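Local coordinates for bsobi restriction endonuclease (Geobacillus stearothermophilus, PDB 1DC1) that cuts double-stranded DNA as a homodimeric type II restriction endonuclease, recognising the degenerate sequence 5'-CYCGRG-3' and cleaving after its first cytosine, at a contact of chain A with DNA. Coordinates in Å, arbitrary orientation; residue numbers count along the deposited sequence, not the author numbering.

A contact of chain A with DNA. Residues 31, 244-246, 253. With nucleotides of chain B.
His253 meets the base of DG8 at its Hoogsteen edge while the backbone of Ile245 and Asp246 grips the 5' phosphate of the same nucleotide, a worked example of base and backbone being read together. BsoBI has the canonical restriction endonuclease fold, and the phosphate-binding turn closely follows the Glu-X-Lys portion of its PD-(D/E)XK motif. The firm part is polar. Successive amides divide the two non-bridging oxygens, Ile245 N donating to OP1 of DG8 at 2.9 Å and Asp246 N to OP2 of DG8 at 3.1 Å, likely limiting rotation of the phosphate. At the base, His253 NE2 donates to N7 of DG8 at 2.9 Å, almost straight at the hydrogen (170°). N7 lies in the imidazole plane, which is turned only about 17° from the purine, so the rings meet edge to edge in the major groove instead of stacking. With CG anti to the carbonyl carbon (chi1 -56°), the ring extends from helix 247-270 towards the base. Because both purines carry N7, this bond alone would not separate guanine from adenine. An alanine here would probably leave N7 without its donor and open a gap beside the Hoogsteen edge. The looser part surrounds the sugar and backbone. C5' of DG8 lies above the plane of the Phe31 ring but out past its CE2–CZ rim, 3.5 Å from CE2, in van der Waals contact. From another direction the Asp246 side chain runs alongside the deoxyribose, its carboxylate OD2 3.4 Å from C2' of DG8. A water whose oxygen is 2.9 Å from OP2 of DG8 links it to Asp246 O, giving OP2 a partner besides the Asp246 amide.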
ATOM      1  N   PHE A  31      -4.749   7.961  15.075  1.00 14.75           N
ATOM      2  CA  PHE A  31      -5.239   6.889  14.164  1.00 16.97           C
ATOM      3  C   PHE A  31      -5.856   5.728  15.002  1.00 16.71           C
ATOM      4  O   PHE A  31      -6.927   5.194  14.666  1.00 13.89           O
ATOM      5  CB  PHE A  31      -4.080   6.373  13.256  1.00 15.81           C
ATOM      6  CG  PHE A  31      -4.473   5.251  12.283  1.00 14.09           C
ATOM      7  CD1 PHE A  31      -4.588   3.927  12.719  1.00 19.23           C
ATOM      8  CD2 PHE A  31      -4.663   5.527  10.947  1.00 17.49           C
ATOM      9  CE1 PHE A  31      -4.879   2.909  11.838  1.00 19.99           C
ATOM     10  CE2 PHE A  31      -4.952   4.539  10.046  1.00 17.28           C
ATOM     11  CZ  PHE A  31      -5.060   3.214  10.488  1.00 19.99           C
ATOM     12  N   GLY A 244      -1.023  10.308   5.108  1.00 14.38           N
ATOM     13  CA  GLY A 244      -0.516   9.182   5.874  1.00 13.80           C
ATOM     14  C   GLY A 244       0.424   9.666   6.966  1.00 12.80           C
ATOM     15  O   GLY A 244       1.171  10.609   6.737  1.00 12.95           O
ATOM     16  N   ILE A 245       0.375   9.044   8.150  1.00 12.54           N
ATOM     17  CA  ILE A 245       1.272   9.413   9.264  1.00 14.07           C
ATOM     18  C   ILE A 245       2.423   8.411   9.441  1.00 15.65           C
ATOM     19  O   ILE A 245       3.306   8.608  10.262  1.00 16.92           O
ATOM     20  CB  ILE A 245       0.495   9.519  10.652  1.00 16.64           C
ATOM     21  CG1 ILE A 245       1.357  10.301  11.677  0.62 17.88           C
ATOM     22  CG2 ILE A 245       0.119   8.118  11.183  0.62  7.22           C
ATOM     23  CD1 ILE A 245       1.882  11.680  11.201  0.62 19.85           C
ATOM     24  N   ASP A 246       2.417   7.334   8.667  1.00 14.39           N
ATOM     25  CA  ASP A 246       3.448   6.317   8.802  1.00 12.63           C
ATOM     26  C   ASP A 246       4.777   6.690   8.122  1.00 10.82           C
ATOM     27  O   ASP A 246       4.847   6.847   6.905  1.00 12.72           O
ATOM     28  CB  ASP A 246       2.898   5.000   8.243  1.00 12.99           C
ATOM     29  CG  ASP A 246       3.876   3.883   8.339  1.00 12.17           C
ATOM     30  OD1 ASP A 246       4.777   3.941   9.207  1.00 14.45           O
ATOM     31  OD2 ASP A 246       3.760   2.925   7.542  1.00 15.17           O
ATOM     32  N   HIS A 253       4.887   6.444  -0.820  1.00 11.42           N
ATOM     33  CA  HIS A 253       3.839   7.238  -1.417  1.00 11.90           C
ATOM     34  C   HIS A 253       4.371   8.469  -2.114  1.00 12.42           C
ATOM     35  O   HIS A 253       3.713   9.004  -3.004  1.00 12.46           O
ATOM     36  CB  HIS A 253       2.776   7.540  -0.341  1.00 11.37           C
ATOM     37  CG  HIS A 253       2.248   6.297   0.293  1.00 10.68           C
ATOM     38  ND1 HIS A 253       1.975   5.157  -0.443  1.00 14.70           N
ATOM     39  CD2 HIS A 253       2.077   5.953   1.589  1.00 10.58           C
ATOM     40  CE1 HIS A 253       1.663   4.167   0.381  1.00 12.24           C
ATOM     41  NE2 HIS A 253       1.716   4.623   1.618  1.00 11.77           N
TER
ATOM     42  P    DG B   8      -0.897   5.862   7.162  1.00 16.49           P
ATOM     43  OP1  DG B   8      -1.467   6.799   8.137  1.00 16.50           O
ATOM     44  OP2  DG B   8       0.423   6.175   6.535  1.00 14.75           O
ATOM     45  O5'  DG B   8      -0.760   4.477   7.943  1.00 18.79           O
ATOM     46  C5'  DG B   8      -1.931   3.769   8.429  1.00 16.14           C
ATOM     47  C4'  DG B   8      -1.676   2.285   8.372  1.00 10.29           C
ATOM     48  O4'  DG B   8      -1.503   1.891   6.989  1.00 14.74           O
ATOM     49  C3'  DG B   8      -0.387   1.872   9.085  1.00 12.36           C
ATOM     50  O3'  DG B   8      -0.503   0.546   9.628  1.00 16.01           O
ATOM     51  C2'  DG B   8       0.622   1.767   7.942  1.00 12.62           C
ATOM     52  C1'  DG B   8      -0.247   1.259   6.800  1.00  9.46           C
ATOM     53  N9   DG B   8       0.256   1.611   5.474  1.00 15.94           N
ATOM     54  C8   DG B   8       0.788   2.825   5.067  1.00 13.74           C
ATOM     55  N7   DG B   8       1.233   2.797   3.836  1.00 13.88           N
ATOM     56  C5   DG B   8       0.970   1.494   3.403  1.00 15.35           C
ATOM     57  C6   DG B   8       1.257   0.863   2.160  1.00 13.49           C
ATOM     58  O6   DG B   8       1.852   1.339   1.188  1.00 12.21           O
ATOM     59  N1   DG B   8       0.786  -0.453   2.118  1.00 12.94           N
ATOM     60  C2   DG B   8       0.142  -1.092   3.150  1.00 14.09           C
ATOM     61  N2   DG B   8      -0.254  -2.385   2.921  1.00  9.38           N
ATOM     62  N3   DG B   8      -0.105  -0.512   4.332  1.00 13.27           N
ATOM     63  C4   DG B   8       0.335   0.767   4.383  1.00 13.35           C
TER
HETATM   64  O   HOH W   1       2.697   7.044   5.010  1.00 15.42           O